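Local coordinates for protein protease (Helicobacter pylori, PDB 5EUF) that probably cleaves the cytoplasmic domain of the human junctional adhesion molecule JAM-A as a zinc-dependent peptidase of family M16, compromising the gastric epithelial barrier, at residues V81-T86 with R92-T97; V33-K38 with E107-T112; N152-Y157 with G255-A260; G40-V45 with L305-V310. One frame throughout, in Å; residues are numbered along the deposited sequence.

Contact 1. Residues V81-T86 with R92-T97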
# COMPACT_ATOMS: atom_id res chain seq x y z
N VAL B 81 -15.10 -27.77 -22.03
CA VAL B 81 -15.32 -26.47 -21.40
C VAL B 81 -14.06 -26.04 -20.67
O VAL B 81 -13.55 -26.79 -19.83
CB VAL B 81 -16.50 -26.51 -20.41
CG1 VAL B 81 -16.67 -25.16 -19.74
CG2 VAL B 81 -17.77 -26.93 -21.12
N SER B 82 -13.56 -24.85 -20.97
CA SER B 82 -12.35 -24.36 -20.33
C SER B 82 -12.55 -22.99 -19.69
O SER B 82 -12.79 -22.00 -20.38
CB SER B 82 -11.19 -24.28 -21.33
OG SER B 82 -11.30 -23.13 -22.15
N ASN B 83 -12.46 -22.95 -18.36
CA ASN B 83 -12.50 -21.68 -17.64
C ASN B 83 -11.18 -21.42 -16.93
O ASN B 83 -10.32 -22.30 -16.86
CB ASN B 83 -13.67 -21.66 -16.65
CG ASN B 83 -14.02 -20.26 -16.18
OD1 ASN B 83 -13.68 -19.27 -16.84
ND2 ASN B 83 -14.69 -20.16 -15.04
N ALA B 84 -11.03 -20.21 -16.40
CA ALA B 84 -9.84 -19.84 -15.65
C ALA B 84 -10.21 -18.83 -14.57
O ALA B 84 -11.19 -18.09 -14.71
CB ALA B 84 -8.78 -19.27 -16.57
N SER B 85 -9.43 -18.79 -13.50
CA SER B 85 -9.67 -17.83 -12.43
C SER B 85 -8.39 -17.53 -11.67
O SER B 85 -7.58 -18.42 -11.40
CB SER B 85 -10.73 -18.36 -11.46
OG SER B 85 -10.16 -19.30 -10.57
N THR B 86 -8.21 -16.26 -11.32
CA THR B 86 -7.11 -15.85 -10.47
C THR B 86 -7.65 -15.27 -9.17
O THR B 86 -8.59 -14.47 -9.18
CB THR B 86 -6.21 -14.81 -11.17
OG1 THR B 86 -7.00 -13.68 -11.55
CG2 THR B 86 -5.58 -15.40 -12.41
N ARG B 92 -5.64 -20.56 -11.47
CA ARG B 92 -6.19 -21.88 -11.77
C ARG B 92 -6.83 -21.99 -13.15
O ARG B 92 -7.72 -21.22 -13.50
CB ARG B 92 -7.20 -22.26 -10.69
CG ARG B 92 -7.93 -23.57 -10.92
CD ARG B 92 -8.74 -23.93 -9.69
NE ARG B 92 -9.51 -25.15 -9.85
CZ ARG B 92 -10.80 -25.19 -10.19
NH1 ARG B 92 -11.42 -26.35 -10.32
NH2 ARG B 92 -11.46 -24.06 -10.39
N TYR B 93 -6.39 -22.98 -13.92
CA TYR B 93 -6.96 -23.28 -15.23
C TYR B 93 -7.49 -24.71 -15.25
O TYR B 93 -6.89 -25.60 -14.66
CB TYR B 93 -5.92 -23.11 -16.34
CG TYR B 93 -5.20 -21.77 -16.36
CD1 TYR B 93 -5.67 -20.72 -17.13
CD2 TYR B 93 -4.03 -21.58 -15.63
CE1 TYR B 93 -5.02 -19.50 -17.16
CE2 TYR B 93 -3.37 -20.36 -15.66
CZ TYR B 93 -3.87 -19.33 -16.42
OH TYR B 93 -3.21 -18.12 -16.45
N PHE B 94 -8.61 -24.93 -15.94
CA PHE B 94 -9.14 -26.29 -16.05
C PHE B 94 -9.99 -26.52 -17.30
O PHE B 94 -10.68 -25.61 -17.78
CB PHE B 94 -9.96 -26.66 -14.80
CG PHE B 94 -11.17 -25.80 -14.58
CD1 PHE B 94 -12.39 -26.14 -15.15
CD2 PHE B 94 -11.09 -24.65 -13.80
CE1 PHE B 94 -13.51 -25.34 -14.95
CE2 PHE B 94 -12.20 -23.86 -13.59
CZ PHE B 94 -13.41 -24.21 -14.17
N ILE B 95 -9.94 -27.75 -17.81
CA ILE B 95 -10.76 -28.16 -18.94
C ILE B 95 -11.76 -29.23 -18.52
O ILE B 95 -11.39 -30.23 -17.90
CB ILE B 95 -9.90 -28.72 -20.10
CG1 ILE B 95 -9.00 -27.63 -20.69
CG2 ILE B 95 -10.78 -29.31 -21.19
CD1 ILE B 95 -8.14 -28.11 -21.83
N LYS B 96 -13.03 -29.01 -18.83
CA LYS B 96 -14.07 -30.00 -18.59
C LYS B 96 -14.31 -30.83 -19.84
O LYS B 96 -14.77 -30.31 -20.86
CB LYS B 96 -15.38 -29.32 -18.17
CG LYS B 96 -15.42 -28.91 -16.71
CD LYS B 96 -15.44 -30.13 -15.81
CE LYS B 96 -16.67 -30.99 -16.07
NZ LYS B 96 -16.71 -32.16 -15.15
N THR B 97 -14.00 -32.12 -19.77
CA THR B 97 -14.19 -33.00 -20.92
C THR B 97 -14.27 -34.47 -20.51
O THR B 97 -14.57 -34.79 -19.36
CB THR B 97 -13.07 -32.81 -21.96
OG1 THR B 97 -13.24 -33.74 -23.04
CG2 THR B 97 -11.70 -33.01 -21.32

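Contact 2. Residues V33-K38 with E107-T112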
# COMPACT_ATOMS: atom_id res chain seq x y z
N VAL B 33 -9.35 -31.57 -16.21
CA VAL B 33 -7.90 -31.42 -16.26
C VAL B 33 -7.48 -30.07 -15.70
O VAL B 33 -7.72 -29.03 -16.33
CB VAL B 33 -7.37 -31.56 -17.70
CG1 VAL B 33 -5.86 -31.53 -17.71
CG2 VAL B 33 -7.89 -32.84 -18.33
N ASP B 34 -6.86 -30.07 -14.53
CA ASP B 34 -6.47 -28.84 -13.86
C ASP B 34 -4.98 -28.53 -13.96
O ASP B 34 -4.14 -29.43 -13.84
CB ASP B 34 -6.86 -28.88 -12.38
CG ASP B 34 -8.33 -28.62 -12.17
OD1 ASP B 34 -9.14 -29.54 -12.41
OD2 ASP B 34 -8.68 -27.50 -11.75
N VAL B 35 -4.66 -27.26 -14.18
CA VAL B 35 -3.30 -26.76 -14.03
C VAL B 35 -3.30 -25.63 -13.02
O VAL B 35 -3.87 -24.57 -13.26
CB VAL B 35 -2.72 -26.26 -15.36
CG1 VAL B 35 -1.39 -25.56 -15.12
CG2 VAL B 35 -2.54 -27.42 -16.32
N LEU B 36 -2.67 -25.86 -11.87
CA LEU B 36 -2.63 -24.87 -10.81
C LEU B 36 -1.27 -24.19 -10.74
O LEU B 36 -0.23 -24.85 -10.71
CB LEU B 36 -2.94 -25.51 -9.46
CG LEU B 36 -4.09 -26.51 -9.41
CD1 LEU B 36 -4.19 -27.09 -8.01
CD2 LEU B 36 -5.39 -25.84 -9.81
N TYR B 37 -1.27 -22.86 -10.72
CA TYR B 37 -0.04 -22.11 -10.49
C TYR B 37 -0.10 -21.46 -9.12
O TYR B 37 -1.07 -20.78 -8.78
CB TYR B 37 0.16 -21.05 -11.58
CG TYR B 37 0.50 -21.62 -12.94
CD1 TYR B 37 1.81 -21.98 -13.25
CD2 TYR B 37 -0.48 -21.78 -13.91
CE1 TYR B 37 2.12 -22.49 -14.50
CE2 TYR B 37 -0.17 -22.29 -15.16
CZ TYR B 37 1.13 -22.64 -15.44
OH TYR B 37 1.44 -23.16 -16.68
N LYS B 38 0.95 -21.66 -8.32
CA LYS B 38 1.02 -21.08 -6.99
C LYS B 38 1.32 -19.59 -7.07
O LYS B 38 2.31 -19.11 -6.50
CB LYS B 38 2.07 -21.78 -6.14
CG LYS B 38 1.86 -23.28 -5.99
CD LYS B 38 2.98 -23.92 -5.20
CE LYS B 38 2.73 -25.40 -4.97
NZ LYS B 38 3.87 -26.04 -4.26
N GLU B 107 -1.80 -31.71 -23.70
CA GLU B 107 -0.97 -31.12 -24.74
C GLU B 107 -1.17 -29.61 -24.79
O GLU B 107 -0.20 -28.85 -24.84
CB GLU B 107 -1.31 -31.73 -26.10
CG GLU B 107 -0.59 -31.08 -27.28
CD GLU B 107 -0.91 -31.75 -28.60
OE1 GLU B 107 -1.74 -32.68 -28.62
OE2 GLU B 107 -0.34 -31.33 -29.63
N LEU B 108 -2.43 -29.18 -24.76
CA LEU B 108 -2.77 -27.77 -24.81
C LEU B 108 -2.22 -26.99 -23.61
O LEU B 108 -1.81 -25.84 -23.74
CB LEU B 108 -4.29 -27.60 -24.87
CG LEU B 108 -5.00 -28.07 -26.13
CD1 LEU B 108 -6.47 -27.69 -26.05
CD2 LEU B 108 -4.36 -27.48 -27.36
N PHE B 109 -2.23 -27.63 -22.44
CA PHE B 109 -1.76 -26.98 -21.23
C PHE B 109 -0.24 -26.92 -21.19
O PHE B 109 0.33 -25.95 -20.68
CB PHE B 109 -2.29 -27.70 -19.99
CG PHE B 109 -3.66 -27.25 -19.57
CD1 PHE B 109 -4.03 -25.92 -19.68
CD2 PHE B 109 -4.59 -28.15 -19.07
CE1 PHE B 109 -5.29 -25.50 -19.30
CE2 PHE B 109 -5.85 -27.74 -18.69
CZ PHE B 109 -6.20 -26.41 -18.80
N ALA B 110 0.42 -27.94 -21.72
CA ALA B 110 1.87 -27.92 -21.83
C ALA B 110 2.28 -26.87 -22.85
O ALA B 110 3.33 -26.24 -22.73
CB ALA B 110 2.39 -29.29 -22.23
N GLU B 111 1.41 -26.67 -23.84
CA GLU B 111 1.64 -25.71 -24.91
C GLU B 111 1.64 -24.26 -24.39
O GLU B 111 2.28 -23.39 -24.98
CB GLU B 111 0.57 -25.88 -25.99
CG GLU B 111 0.80 -25.08 -27.25
CD GLU B 111 2.05 -25.52 -27.99
OE1 GLU B 111 2.36 -26.73 -27.98
OE2 GLU B 111 2.72 -24.65 -28.59
N THR B 112 0.92 -24.01 -23.30
CA THR B 112 0.83 -22.66 -22.75
C THR B 112 1.76 -22.43 -21.56
O THR B 112 2.04 -21.29 -21.18
CB THR B 112 -0.61 -22.32 -22.31
OG1 THR B 112 -1.01 -23.21 -21.26
CG2 THR B 112 -1.57 -22.45 -23.48

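Contact 3. Residues N152-Y157 with G255-A260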
# COMPACT_ATOMS: atom_id res chain seq x y z
N ASN B 152 -8.23 -2.36 0.91
CA ASN B 152 -7.36 -1.19 1.07
C ASN B 152 -7.29 -0.75 2.53
O ASN B 152 -6.25 -0.29 3.00
CB ASN B 152 -7.84 -0.02 0.21
CG ASN B 152 -7.72 -0.29 -1.28
OD1 ASN B 152 -8.41 0.32 -2.09
ND2 ASN B 152 -6.83 -1.22 -1.64
N THR B 153 -8.41 -0.90 3.23
CA THR B 153 -8.53 -0.44 4.60
C THR B 153 -8.04 -1.50 5.59
O THR B 153 -7.27 -1.20 6.50
CB THR B 153 -9.98 -0.07 4.95
OG1 THR B 153 -10.52 0.77 3.92
CG2 THR B 153 -10.06 0.66 6.28
N ALA B 154 -8.50 -2.73 5.40
CA ALA B 154 -8.21 -3.83 6.32
C ALA B 154 -6.73 -4.18 6.35
O ALA B 154 -6.18 -4.50 7.41
CB ALA B 154 -9.03 -5.05 5.96
N TYR B 155 -6.09 -4.13 5.19
CA TYR B 155 -4.66 -4.41 5.07
C TYR B 155 -3.91 -3.15 4.65
O TYR B 155 -4.38 -2.38 3.82
CB TYR B 155 -4.40 -5.53 4.07
CG TYR B 155 -4.97 -6.88 4.46
CD1 TYR B 155 -4.25 -7.76 5.25
CD2 TYR B 155 -6.23 -7.28 4.00
CE1 TYR B 155 -4.76 -9.00 5.60
CE2 TYR B 155 -6.74 -8.52 4.34
CZ TYR B 155 -6.01 -9.37 5.14
OH TYR B 155 -6.52 -10.61 5.48
N VAL B 156 -2.72 -2.96 5.21
CA VAL B 156 -1.95 -1.75 4.97
C VAL B 156 -0.63 -2.07 4.27
O VAL B 156 -0.15 -1.31 3.44
CB VAL B 156 -1.66 -1.02 6.30
CG1 VAL B 156 -0.81 0.21 6.06
CG2 VAL B 156 -2.96 -0.65 6.99
N TYR B 157 -0.07 -3.23 4.59
CA TYR B 157 1.28 -3.56 4.16
C TYR B 157 1.31 -4.81 3.29
O TYR B 157 1.92 -4.81 2.22
CB TYR B 157 2.17 -3.74 5.39
CG TYR B 157 3.62 -4.02 5.09
CD1 TYR B 157 4.29 -3.32 4.09
CD2 TYR B 157 4.32 -4.97 5.81
CE1 TYR B 157 5.61 -3.57 3.81
CE2 TYR B 157 5.65 -5.23 5.54
CZ TYR B 157 6.29 -4.52 4.54
OH TYR B 157 7.61 -4.78 4.27
N GLY B 255 -15.52 -6.51 8.26
CA GLY B 255 -14.61 -7.63 8.25
C GLY B 255 -13.77 -7.72 9.51
O GLY B 255 -13.36 -6.71 10.07
N TYR B 256 -13.52 -8.95 9.95
CA TYR B 256 -12.69 -9.20 11.11
C TYR B 256 -11.47 -10.02 10.71
O TYR B 256 -11.59 -10.98 9.95
CB TYR B 256 -13.49 -9.93 12.20
CG TYR B 256 -14.57 -9.08 12.84
CD1 TYR B 256 -15.86 -9.04 12.31
CD2 TYR B 256 -14.31 -8.32 13.97
CE1 TYR B 256 -16.85 -8.27 12.90
CE2 TYR B 256 -15.29 -7.54 14.56
CZ TYR B 256 -16.56 -7.52 14.02
OH TYR B 256 -17.53 -6.75 14.61
N LYS B 257 -10.30 -9.63 11.22
CA LYS B 257 -9.07 -10.36 10.94
C LYS B 257 -9.16 -11.79 11.45
O LYS B 257 -9.82 -12.06 12.46
CB LYS B 257 -7.86 -9.65 11.55
CG LYS B 257 -7.41 -8.42 10.78
CD LYS B 257 -6.86 -8.79 9.40
CE LYS B 257 -6.58 -7.54 8.58
NZ LYS B 257 -5.69 -6.58 9.28
N VAL B 258 -8.49 -12.69 10.76
CA VAL B 258 -8.65 -14.11 11.01
C VAL B 258 -7.35 -14.84 10.65
O VAL B 258 -6.62 -14.38 9.76
CB VAL B 258 -9.87 -14.66 10.22
CG1 VAL B 258 -9.53 -15.88 9.39
CG2 VAL B 258 -11.04 -14.92 11.16
N PRO B 259 -7.05 -15.95 11.34
CA PRO B 259 -5.80 -16.70 11.13
C PRO B 259 -5.57 -17.13 9.68
O PRO B 259 -6.48 -17.06 8.86
CB PRO B 259 -5.99 -17.93 12.02
CG PRO B 259 -6.91 -17.49 13.08
CD PRO B 259 -7.86 -16.53 12.42
N ALA B 260 -4.35 -17.57 9.39
CA ALA B 260 -3.98 -18.01 8.05
C ALA B 260 -4.66 -19.34 7.67
O ALA B 260 -5.32 -19.97 8.50
CB ALA B 260 -2.47 -18.14 7.94

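Contact 4. Residues G40-V45 with L305-V310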
# COMPACT_ATOMS: atom_id res chain seq x y z
N GLY B 40 -0.67 -15.50 -7.24
CA GLY B 40 -1.86 -14.69 -7.10
C GLY B 40 -1.48 -13.24 -6.95
O GLY B 40 -0.36 -12.84 -7.27
N SER B 41 -2.42 -12.44 -6.44
CA SER B 41 -2.16 -11.03 -6.21
C SER B 41 -1.21 -10.84 -5.04
O SER B 41 -0.62 -9.77 -4.87
CB SER B 41 -3.47 -10.28 -5.97
OG SER B 41 -4.11 -10.75 -4.80
N ARG B 42 -1.05 -11.89 -4.23
CA ARG B 42 -0.19 -11.83 -3.06
C ARG B 42 1.28 -11.86 -3.47
O ARG B 42 2.17 -11.54 -2.67
CB ARG B 42 -0.49 -12.99 -2.10
CG ARG B 42 0.28 -14.25 -2.41
CD ARG B 42 0.03 -15.34 -1.38
NE ARG B 42 1.17 -16.26 -1.32
CZ ARG B 42 2.09 -16.23 -0.37
NH1 ARG B 42 1.99 -15.34 0.62
NH2 ARG B 42 3.10 -17.09 -0.38
N ASN B 43 1.54 -12.25 -4.71
CA ASN B 43 2.90 -12.27 -5.24
C ASN B 43 3.20 -11.01 -6.05
O ASN B 43 4.22 -10.94 -6.74
CB ASN B 43 3.11 -13.51 -6.10
CG ASN B 43 2.77 -14.79 -5.37
OD1 ASN B 43 1.65 -15.31 -5.49
ND2 ASN B 43 3.72 -15.31 -4.60
N GLU B 44 2.32 -10.03 -5.95
CA GLU B 44 2.51 -8.76 -6.66
C GLU B 44 3.05 -7.69 -5.73
O GLU B 44 3.21 -7.91 -4.53
CB GLU B 44 1.19 -8.29 -7.29
CG GLU B 44 0.56 -9.29 -8.24
CD GLU B 44 -0.81 -8.84 -8.70
OE1 GLU B 44 -1.32 -7.85 -8.14
OE2 GLU B 44 -1.37 -9.48 -9.63
N VAL B 45 3.31 -6.52 -6.30
CA VAL B 45 3.81 -5.37 -5.55
C VAL B 45 3.08 -4.11 -6.02
O VAL B 45 2.85 -3.95 -7.22
CB VAL B 45 5.33 -5.19 -5.72
CG1 VAL B 45 5.81 -3.95 -5.00
CG2 VAL B 45 6.08 -6.41 -5.22
N LEU B 305 -7.89 -17.35 3.01
CA LEU B 305 -6.70 -16.86 2.34
C LEU B 305 -5.45 -17.52 2.92
O LEU B 305 -5.44 -17.94 4.08
CB LEU B 305 -6.60 -15.34 2.47
CG LEU B 305 -7.78 -14.53 1.91
CD1 LEU B 305 -7.69 -13.08 2.36
CD2 LEU B 305 -7.81 -14.62 0.40
N GLN B 306 -4.41 -17.60 2.10
CA GLN B 306 -3.16 -18.27 2.49
C GLN B 306 -2.53 -17.63 3.72
O GLN B 306 -2.29 -18.30 4.72
CB GLN B 306 -2.18 -18.25 1.32
CG GLN B 306 -0.84 -18.89 1.62
CD GLN B 306 -0.01 -19.10 0.37
OE1 GLN B 306 -0.54 -19.16 -0.74
NE2 GLN B 306 1.30 -19.20 0.54
N ASP B 307 -2.28 -16.32 3.66
CA ASP B 307 -1.73 -15.59 4.80
C ASP B 307 -2.85 -15.15 5.73
O ASP B 307 -3.94 -15.72 5.69
CB ASP B 307 -0.91 -14.40 4.32
CG ASP B 307 0.34 -14.81 3.57
OD1 ASP B 307 0.94 -15.84 3.94
OD2 ASP B 307 0.72 -14.12 2.60
N GLU B 308 -2.59 -14.15 6.58
CA GLU B 308 -3.60 -13.68 7.52
C GLU B 308 -4.88 -13.29 6.78
O GLU B 308 -4.88 -12.42 5.92
CB GLU B 308 -3.10 -12.49 8.34
CG GLU B 308 -4.15 -11.96 9.30
CD GLU B 308 -3.60 -10.97 10.30
OE1 GLU B 308 -4.29 -10.70 11.31
OE2 GLU B 308 -2.48 -10.46 10.08
N SER B 309 -5.97 -13.96 7.13
CA SER B 309 -7.20 -13.90 6.34
C SER B 309 -8.24 -12.97 6.94
O SER B 309 -7.97 -12.23 7.89
CB SER B 309 -7.79 -15.30 6.18
OG SER B 309 -9.00 -15.26 5.46
N VAL B 310 -9.44 -13.02 6.37
CA VAL B 310 -10.51 -12.11 6.75
C VAL B 310 -11.87 -12.81 6.73
O VAL B 310 -12.22 -13.49 5.76
CB VAL B 310 -10.53 -10.88 5.82
CG1 VAL B 310 -11.93 -10.30 5.69
CG2 VAL B 310 -9.56 -9.82 6.32

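Contact 1. Residues V81-T86 with R92-T97
F94 and N83 face each other as a hydrogen-bonded antiparallel pair, and the phenylalanine leans across to its partner. With chi1 at 62°, its CG sits between the backbone N and the carbonyl carbon, which tips the ring toward the other strand. From CB, which packs beside D34, the path runs to CD2, where two things meet: N83 O lies 3.9 Å away over one ring face, and the flat R92 guanidinium turns a face to the same CD2. R92 is held there by salt bridges to D34 and E32. Further out, CE2 is 4.0 Å from N83 CB, and at the tip CZ comes to 3.6 Å from that same CB. The bonds beneath are long, 3.3 Å both for N83 N to F94 O and for F94 N to N83 O. On the other face of the hairpin A84 CB rests 3.5 Å from Y93 CD1, and the side chain of A84 is about 4 Å from that of E56, the probable catalytic proton acceptor. Strand 81-86 is the outermost of its sheet within the chain. Strand 91-98 pairs on its other side with strand 30-37, while helices 70-77 and 102-113 cover the face carrying S82 and I95.

Contact 2. Residues V33-K38 with E107-T112
F109 reaches from helix 102-113 to V33 and V35, and carries nearly all of this wholly buried contact. The CH-pi part belongs to V35: its CG2 stands over one ring face, 3.8 Å from the F109 ring centroid and 27° off the normal, displaced toward the rim so that its closest ring atom is CG, at 3.4 Å. With CG1 of V35 anti to the backbone N (chi1 171°), CG2 is the branch left to lie over the ring. The apolar packing is completed by V33, whose CG1 meets the ring at its edge, 3.9 Å from F109 CD2. One polar atom also comes close: V33 O lies 3.3 Å from F109 CE2, near the ring plane. It sits by the ring's C-H rim, and its backbone bond goes to I95 of the next strand. No hydrogen bond crosses between strand and helix; within the helix T112 OG1 donates to F109 O at 3.1 Å, well out of line with the carbonyl (C=O...donor angle 115°). The helix thus lies against the sheet with F109 spanning two neighbouring strands, touching V33 and V35 of strand 30-37 and also Y93 and I95 of strand 91-98, while L108 faces helix 70-77.

Contact 3. Residues N152-Y157 with G255-A260
Where helix 142-154 ends, A154 and Y155 receive the side chain of K257 from strand 251-258 in the second half of the chain. Y155 is the first residue to leave helical backbone angles, and K257 works on both sides of that break. Its NZ donates to A154 O at 2.8 Å, coming in 33° out of the carbonyl plane. The ammonium carries charge to the carbonyl end of the helix, where a positive group should be favoured electrostatically. Just before the tip, CE passes over one face of the Y155 ring, 3.8 Å from CE1 and 4.0 Å from the ring centroid, a CH-pi contact. NZ itself lies 4.8 Å from that centroid, 23° off the normal, a cation-pi contact over the face. Two bends produce this hooked course: chi2 at -66° folds the lysine chain, and a second turn at chi4 sends NZ toward the helix end. NZ has a further hydrogen bond to Q234 OE1, while Y155 OH bonds to E308 O and the ring meets Y160 edge-to-face. Just past this point V156 O accepts a hydrogen bond from H161 NE2 of the second subunit, and Y157 stacks on F167 of that subunit. The arrangement is a combined CH-pi and cation-pi packing of lysine on tyrosine, tying a helix C-terminus to the sheet of the second half of an M16 fold.

Contact 4. Residues G40-V45 with L305-V310
R42 is the residue that reaches Q306 and D307, from a loop between strand 30-37 and helix 51-58. The loop opens at G40, whose N donates to N43 OD1 at 2.9 Å on a lone pair; G40 O in turn receives N43 N, closing a tight turn around S41 and R42. S41 O takes E44 N in the same way. R42 then runs outward from this short 3-10 segment: CG is set between the backbone N and the carbonyl carbon (chi1 87°), and the chain is extended from there to NE. At its end NH1 forms a salt bridge with D307 OD2, 2.6 Å, approached at the guanidinium edge with the two planes 71° apart. That same carboxylate oxygen also accepts from H158 NE2, so two partners hold it. The Q306 amide, whose OE1 bonds to Q378 NE2, lies over one guanidinium face but forms no hydrogen bond with it; the amide N comes close to the guanidinium, so the detail of this overlap is doubtful. Beyond N43, E44 accepts from G50 N and A52 N at the start of helix 51-58, and from W162 NE1 elsewhere in the chain. Helix 51-58 carries H53, E56 and H57, the inverted HXXEH motif of M16 peptidases, and the arginine-aspartate bridge joins the loop leading into it to the second half of the fold.

The contacts fall into two pairs, one for each sheet of the chain. Contacts 1 and 2 have centres 9 Å apart and share a strand boundary, where Y93 O and V35 N lie 2.8 Å apart. Contacts 3 and 4, centres 10 Å apart, are joined likewise, with V258 O 2.7 Å from S309 N. Contacts 1 and 3 lie on opposite sides of the chain's centre, their centres 29 Å apart. Contact 4 bridges the halves, its loop 40-45 following strand 30-37 of contact 2. A zinc site is formed by H53 and E133, probably with H57; a bound zinc ion lies about 8 Å from the S85 side chain of contact 1.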